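Local coordinates for SusD homolog (Bacteroides thetaiotaomicron VPI-5482, PDB 3FDH), which probably binds glycans at the bacterial cell surface as a SusD/RagB-family outer-membrane lipoprotein, delivering them for uptake, at residues K398-D401 and D402-A406; S293-A296 and A297-S301; R208-N211 and R212-N215. All coordinates share one frame; numbering follows the deposited sequence.

Contact 1. Residues K398-D401 and D402-A406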
loop_
_atom_site.group_PDB
_atom_site.type_symbol
_atom_site.label_atom_id
_atom_site.label_comp_id
_atom_site.label_asym_id
_atom_site.label_seq_id
_atom_site.Cartn_x
_atom_site.Cartn_y
_atom_site.Cartn_z
ATOM N N LYS A 398 2.125 13.207 22.637
ATOM C CA LYS A 398 2.893 13.007 23.870
ATOM C C LYS A 398 3.769 11.785 23.762
ATOM O O LYS A 398 4.875 11.727 24.317
ATOM C CB LYS A 398 1.978 12.859 25.078
ATOM C CG LYS A 398 2.727 12.427 26.329
ATOM C CD LYS A 398 1.860 12.478 27.558
ATOM C CE LYS A 398 2.573 11.822 28.745
ATOM N NZ LYS A 398 3.916 12.424 29.009
ATOM N N TYR A 399 3.253 10.806 23.036
ATOM C CA TYR A 399 3.977 9.561 22.818
ATOM C C TYR A 399 5.172 9.887 21.931
ATOM O O TYR A 399 6.300 9.402 22.113
ATOM C CB TYR A 399 3.092 8.497 22.148
ATOM C CG TYR A 399 3.935 7.454 21.537
ATOM C CD1 TYR A 399 4.590 6.541 22.329
ATOM C CD2 TYR A 399 4.110 7.386 20.159
ATOM C CE1 TYR A 399 5.389 5.586 21.764
ATOM C CE2 TYR A 399 4.907 6.458 19.614
ATOM C CZ TYR A 399 5.547 5.559 20.423
ATOM O OH TYR A 399 6.358 4.594 19.876
ATOM N N PHE A 400 4.923 10.739 20.948
ATOM C CA PHE A 400 6.026 11.139 20.075
ATOM C C PHE A 400 7.152 11.810 20.893
ATOM O O PHE A 400 8.332 11.516 20.729
ATOM C CB PHE A 400 5.595 12.130 18.998
ATOM C CG PHE A 400 6.767 12.661 18.213
ATOM C CD1 PHE A 400 7.225 11.988 17.108
ATOM C CD2 PHE A 400 7.459 13.797 18.644
ATOM C CE1 PHE A 400 8.336 12.420 16.402
ATOM C CE2 PHE A 400 8.575 14.252 17.921
ATOM C CZ PHE A 400 9.001 13.557 16.798
ATOM N N ASP A 401 6.730 12.738 21.747
ATOM C CA ASP A 401 7.629 13.558 22.588
ATOM C C ASP A 401 8.367 12.697 23.597
ATOM O O ASP A 401 9.551 12.872 23.877
ATOM C CB ASP A 401 6.837 14.597 23.382
ATOM C CG ASP A 401 6.254 15.727 22.520
ATOM O OD1 ASP A 401 6.663 15.920 21.347
ATOM O OD2 ASP A 401 5.358 16.429 23.044
ATOM N N ASP A 402 7.654 11.710 24.104
ATOM C CA ASP A 402 8.169 10.891 25.204
ATOM C C ASP A 402 9.078 9.779 24.735
ATOM O O ASP A 402 9.974 9.371 25.461
ATOM C CB ASP A 402 7.020 10.279 26.038
ATOM C CG ASP A 402 6.400 11.261 27.042
ATOM O OD1 ASP A 402 6.902 12.385 27.165
ATOM O OD2 ASP A 402 5.409 10.893 27.719
ATOM N N VAL A 403 8.876 9.328 23.504
ATOM C CA VAL A 403 9.590 8.169 23.001
ATOM C C VAL A 403 10.309 8.352 21.655
ATOM O O VAL A 403 11.517 8.101 21.526
ATOM C CB VAL A 403 8.610 6.967 22.855
ATOM C CG1 VAL A 403 9.303 5.751 22.203
ATOM C CG2 VAL A 403 7.980 6.618 24.212
ATOM N N VAL A 404 9.566 8.816 20.667
ATOM C CA VAL A 404 10.113 8.892 19.316
ATOM C C VAL A 404 11.135 9.983 19.120
ATOM O O VAL A 404 12.119 9.799 18.412
ATOM C CB VAL A 404 9.007 9.007 18.209
ATOM C CG1 VAL A 404 9.652 9.078 16.859
ATOM C CG2 VAL A 404 8.018 7.819 18.246
ATOM N N LYS A 405 10.937 11.099 19.803
ATOM C CA LYS A 405 11.787 12.274 19.566
ATOM C C LYS A 405 13.271 11.942 19.813
ATOM O O LYS A 405 14.148 12.253 19.004
ATOM C CB LYS A 405 11.301 13.464 20.424
ATOM C CG LYS A 405 12.027 14.767 20.148
ATOM C CD LYS A 405 11.744 15.839 21.194
ATOM C CE LYS A 405 10.347 16.442 21.081
ATOM N NZ LYS A 405 10.133 17.557 22.079
ATOM N N ALA A 406 13.540 11.296 20.932
ATOM C CA ALA A 406 14.917 10.958 21.290
ATOM C C ALA A 406 15.529 9.960 20.299
ATOM O O ALA A 406 16.692 10.079 19.941
ATOM C CB ALA A 406 15.012 10.439 22.736
HETATM O O HOH W 1 11.834 11.518 23.383
HETATM O O HOH W 2 10.436 15.383 24.359
#

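Contact 2. Residues S293-A296 and A297-S301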
loop_
_atom_site.group_PDB
_atom_site.type_symbol
_atom_site.label_atom_id
_atom_site.label_comp_id
_atom_site.label_asym_id
_atom_site.label_seq_id
_atom_site.Cartn_x
_atom_site.Cartn_y
_atom_site.Cartn_z
ATOM N N SER A 293 -10.627 -11.412 23.274
ATOM C CA SER A 293 -10.263 -10.372 24.216
ATOM C C SER A 293 -9.193 -9.483 23.635
ATOM O O SER A 293 -8.302 -9.950 22.947
ATOM C CB SER A 293 -9.740 -10.983 25.507
ATOM O OG SER A 293 -10.737 -11.772 26.115
ATOM N N GLN A 294 -9.303 -8.196 23.925
ATOM C CA GLN A 294 -8.308 -7.211 23.487
ATOM C C GLN A 294 -7.205 -7.266 24.537
ATOM O O GLN A 294 -7.455 -7.038 25.720
ATOM C CB GLN A 294 -8.954 -5.839 23.415
ATOM C CG GLN A 294 -8.090 -4.715 22.946
ATOM C CD GLN A 294 -8.826 -3.397 22.997
ATOM O OE1 GLN A 294 -9.742 -3.227 23.790
ATOM N NE2 GLN A 294 -8.427 -2.450 22.148
ATOM N N VAL A 295 -5.999 -7.594 24.081
ATOM C CA VAL A 295 -4.833 -7.815 24.949
ATOM C C VAL A 295 -3.539 -7.183 24.438
ATOM O O VAL A 295 -3.429 -6.791 23.293
ATOM C CB VAL A 295 -4.596 -9.345 25.192
ATOM C CG1 VAL A 295 -5.812 -10.026 25.894
ATOM C CG2 VAL A 295 -4.269 -10.064 23.888
ATOM N N ALA A 296 -2.584 -7.032 25.352
ATOM C CA ALA A 296 -1.261 -6.490 25.016
ATOM C C ALA A 296 -0.514 -7.510 24.182
ATOM O O ALA A 296 -0.771 -8.703 24.270
ATOM C CB ALA A 296 -0.452 -6.123 26.275
ATOM N N ALA A 297 0.369 -6.985 23.351
ATOM C CA ALA A 297 1.185 -7.786 22.446
ATOM C C ALA A 297 2.003 -8.858 23.180
ATOM O O ALA A 297 2.340 -9.876 22.591
ATOM C CB ALA A 297 2.098 -6.895 21.580
ATOM N N ASN A 298 2.260 -8.644 24.469
ATOM C CA ASN A 298 3.069 -9.588 25.261
ATOM C C ASN A 298 2.273 -10.469 26.213
ATOM O O ASN A 298 2.812 -11.196 27.035
ATOM C CB ASN A 298 4.181 -8.865 26.012
ATOM C CG ASN A 298 3.663 -7.899 27.024
ATOM O OD1 ASN A 298 2.525 -7.464 26.954
ATOM N ND2 ASN A 298 4.526 -7.493 27.938
ATOM N N ASP A 299 0.971 -10.411 26.060
ATOM C CA ASP A 299 0.077 -11.266 26.815
ATOM C C ASP A 299 0.074 -12.642 26.131
ATOM O O ASP A 299 -0.240 -12.763 24.944
ATOM C CB ASP A 299 -1.323 -10.651 26.808
ATOM C CG ASP A 299 -2.310 -11.411 27.651
ATOM O OD1 ASP A 299 -2.292 -12.662 27.714
ATOM O OD2 ASP A 299 -3.165 -10.727 28.223
ATOM N N PRO A 300 0.429 -13.702 26.874
ATOM C CA PRO A 300 0.488 -14.987 26.177
ATOM C C PRO A 300 -0.843 -15.446 25.628
ATOM O O PRO A 300 -0.881 -16.288 24.748
ATOM C CB PRO A 300 1.002 -15.958 27.258
ATOM C CG PRO A 300 0.810 -15.273 28.534
ATOM C CD PRO A 300 0.955 -13.806 28.238
ATOM N N SER A 301 -1.936 -14.886 26.129
ATOM C CA SER A 301 -3.263 -15.295 25.629
ATOM C C SER A 301 -3.535 -14.810 24.217
ATOM O O SER A 301 -4.501 -15.231 23.583
ATOM C CB SER A 301 -4.392 -14.863 26.550
ATOM O OG SER A 301 -4.539 -13.469 26.640
HETATM O O HOH W 3 -2.917 -7.802 27.992
#

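Contact 3. Residues R208-N211 and R212-N215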
loop_
_atom_site.group_PDB
_atom_site.type_symbol
_atom_site.label_atom_id
_atom_site.label_comp_id
_atom_site.label_asym_id
_atom_site.label_seq_id
_atom_site.Cartn_x
_atom_site.Cartn_y
_atom_site.Cartn_z
ATOM N N ARG A 208 10.718 6.795 -4.992
ATOM C CA ARG A 208 10.827 5.370 -5.392
ATOM C C ARG A 208 12.077 5.072 -6.192
ATOM O O ARG A 208 12.714 4.016 -6.039
ATOM C CB ARG A 208 9.624 4.953 -6.230
ATOM C CG ARG A 208 9.702 3.482 -6.645
ATOM C CD ARG A 208 9.062 2.576 -5.599
ATOM N NE ARG A 208 7.609 2.603 -5.785
ATOM C CZ ARG A 208 6.713 3.056 -4.914
ATOM N NH1 ARG A 208 7.063 3.458 -3.712
ATOM N NH2 ARG A 208 5.433 3.016 -5.226
ATOM N N LEU A 209 12.440 6.024 -7.057
ATOM C CA LEU A 209 13.531 5.802 -8.032
ATOM C C LEU A 209 14.878 6.389 -7.630
ATOM O O LEU A 209 15.803 6.463 -8.416
ATOM C CB LEU A 209 13.164 6.385 -9.377
ATOM C CG LEU A 209 11.853 5.981 -10.039
ATOM C CD1 LEU A 209 11.861 6.495 -11.475
ATOM C CD2 LEU A 209 11.600 4.502 -10.003
ATOM N N ILE A 210 14.952 6.795 -6.392
ATOM C CA ILE A 210 16.122 7.521 -5.868
ATOM C C ILE A 210 17.444 6.796 -6.068
ATOM O O ILE A 210 18.455 7.411 -6.340
ATOM C CB ILE A 210 15.937 7.899 -4.370
ATOM C CG1 ILE A 210 16.900 9.029 -3.981
ATOM C CG2 ILE A 210 16.081 6.661 -3.455
ATOM C CD1 ILE A 210 16.651 10.325 -4.734
ATOM N N ASN A 211 17.422 5.480 -5.910
ATOM C CA ASN A 211 18.639 4.696 -6.072
ATOM C C ASN A 211 19.275 4.914 -7.427
ATOM O O ASN A 211 20.494 4.798 -7.605
ATOM C CB ASN A 211 18.311 3.210 -5.877
ATOM C CG ASN A 211 19.533 2.324 -5.848
ATOM O OD1 ASN A 211 20.613 2.738 -5.423
ATOM N ND2 ASN A 211 19.356 1.071 -6.245
ATOM N N ARG A 212 18.428 5.271 -8.383
ATOM C CA ARG A 212 18.839 5.407 -9.768
ATOM C C ARG A 212 19.132 6.854 -10.169
ATOM O O ARG A 212 19.496 7.152 -11.301
ATOM C CB ARG A 212 17.774 4.833 -10.691
ATOM C CG ARG A 212 17.618 3.354 -10.624
ATOM C CD ARG A 212 18.881 2.675 -11.189
ATOM N NE ARG A 212 18.732 1.224 -11.149
ATOM C CZ ARG A 212 19.557 0.368 -11.718
ATOM N NH1 ARG A 212 20.655 0.777 -12.340
ATOM N NH2 ARG A 212 19.286 -0.914 -11.644
ATOM N N SER A 213 19.019 7.742 -9.207
ATOM C CA SER A 213 19.166 9.174 -9.484
ATOM C C SER A 213 20.568 9.670 -9.776
ATOM O O SER A 213 21.552 9.163 -9.241
ATOM C CB SER A 213 18.603 9.982 -8.320
ATOM O OG SER A 213 18.713 11.362 -8.571
ATOM N N SER A 214 20.636 10.670 -10.657
ATOM C CA SER A 214 21.906 11.302 -11.020
ATOM C C SER A 214 22.119 12.532 -10.169
ATOM O O SER A 214 23.153 13.168 -10.233
ATOM C CB SER A 214 21.937 11.712 -12.500
ATOM O OG SER A 214 21.939 10.583 -13.357
ATOM N N ASN A 215 21.102 12.861 -9.397
ATOM C CA ASN A 215 21.141 14.037 -8.527
ATOM C C ASN A 215 20.117 13.891 -7.429
ATOM O O ASN A 215 18.986 14.349 -7.524
ATOM C CB ASN A 215 20.908 15.311 -9.332
ATOM C CG ASN A 215 21.179 16.564 -8.534
ATOM O OD1 ASN A 215 21.203 16.551 -7.285
ATOM N ND2 ASN A 215 21.392 17.677 -9.250
HETATM O O HOH W 4 22.263 7.201 -7.580
#

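Contact 1. Residues K398-D401 and D402-A406
Lys398 to Asp401 meet Asp402 to Lys405 in a local contact along helix 393-410, at a place where the helix widens into a pi-type turn at 402-404. The widening is read from Phe400 O, which accepts from Lys405 N five residues ahead at 2.8 Å, the donor almost in line with the carbonyl bond (167° at the oxygen). One residue earlier the ordinary spacing holds, Tyr399 O taking Val403 N at 2.9 Å. Lys405 N also sits over the centre of one face of the Phe400 ring, and Phe400 CE1 rests 3.6 Å from Val404 CG1, the two side chains nearly perpendicular. With CG opposite the backbone N (chi1 161°), the Tyr399 ring leans obliquely across Val403 and Val404, where CE1 touches Val403 CB at 3.7 Å and CE2 touches Val404 CG2 at 3.7 Å. An alanine in place of Tyr399 takes the ring from both valines and would probably open a gap between them and helix 354-379, where the ring also packs. Lys398, extended until its last torsion bends (55°), reaches Asp402 OD2 in a salt bridge on the exposed side. The Asp401 OD1 bridge to Lys405 NZ is long, at 3.9 Å, and Lys358 is a second partner for that oxygen. Tyr399 and Phe400 pack on helix 354-379, Tyr399 and Val403 also meet Tyr274 of helix 265-274, and Val404 faces helix 412-423.

Contact 2. Residues S293-A296 and A297-S301
Val295 and Ala296 pack against Asp299 across a type I beta turn, Ala296 to Asp299, in the loop that follows strand 292-293. Its tight part is the closure of the turn. Asp299 N donates to Ala296 O at 3.0 Å in a fairly straight bond (161° at the hydrogen), although the donor stands well above the carbonyl plane. Next to this closure the Asp299 side chain crosses that of Val295 at about a right angle, so that Val295 CG1 lies 3.6 Å from Asp299 OD2 and 3.7 Å from Ser301 OG. The Asp299 carboxylate is swung away from its own backbone N (chi1 -176°) and thereby brought back over the valine. Ser301 grips Asp299 OD1 twice from the same face of the carboxylate: its N donates at 2.8 Å, making an Asx turn, and its OG donates at 2.6 Å from above the plane. Ala297 packs against Leu272 and Phe283.

The other side is looser. Asn298 is exposed at the turn and makes one close approach, OD1 to Ala296 CB at 3.3 Å, while a water bridges Ala296 N and Asp299 OD2, donating to the latter at 2.9 Å. Both carboxylate oxygens thus receive hydrogen bonds from neutral donors, an arrangement that would probably suit a negatively charged Asp299 and fix its rotation.

Contact 3. Residues R208-N211 and R212-N215
Leu209 and Ile210 each offer a backbone carbonyl to the chain three residues on, to Arg212 and Ser213, just after helix 191-208 ends. Arg212 N donates to Leu209 O at 2.9 Å, and Ser213 N donates to Ile210 O at 2.9 Å in the straighter bond of the two (163° at the hydrogen). In both, the donor lies above the carbonyl plane, not on a lone pair, in keeping with the tightly wound 3-10 backbone at Ile210 and Asn211. Side-chain contact is slight by comparison: Ile210 CD1 comes within 4.1 Å of Ser213 CB, and Arg212 CB lies against Leu209 O at 3.4 Å.

Two later carbonyls share a water, which donates to Asn211 O at 3.0 Å and to Ser213 O at 2.7 Å, linking the 3-10 turn to Ser213, where the backbone opens out. Ser213 OG, placed opposite its own backbone N by a chi1 of -179°, accepts from Asn215 N at 2.9 Å and closes an ST turn. The same hydroxyl is also hydrogen-bonded to Asp219 OD2 of helix 216-228, so the turn is tied to the helix it precedes. Arg212 turns its polar end toward the C-terminal region, with NE bonded to Trp493 O and the guanidinium in a cation-pi contact with Trp493.

Asn215, at the N-cap position, uses OD1 to cap Ala218 N at the start of the next helix. A 3-10 turn leaving one helix, an ST turn and an asparagine N-cap entering the next together form a compact helix-to-helix connection between 191-208 and 216-228, within the largely helical SusD-like fold.

All three contacts are local, between residues close in sequence, and none touches another. Contacts 1 and 2 are the nearer pair, their centres about 24 Å apart and their nearest atoms about 12 Å; helix 265-274 bears on both, through Tyr274 at contact 1 and Leu272 at contact 2. Contact 3 comes first along the chain and stands apart, its centre about 32 Å from that of contact 1 and about 43 Å from that of contact 2, which lies across the chain's centre from it. Helix, surface loop and interhelical connection are thus sampled at separate places in the SusD-like fold, and none of the three can be assigned to a glycan-binding site.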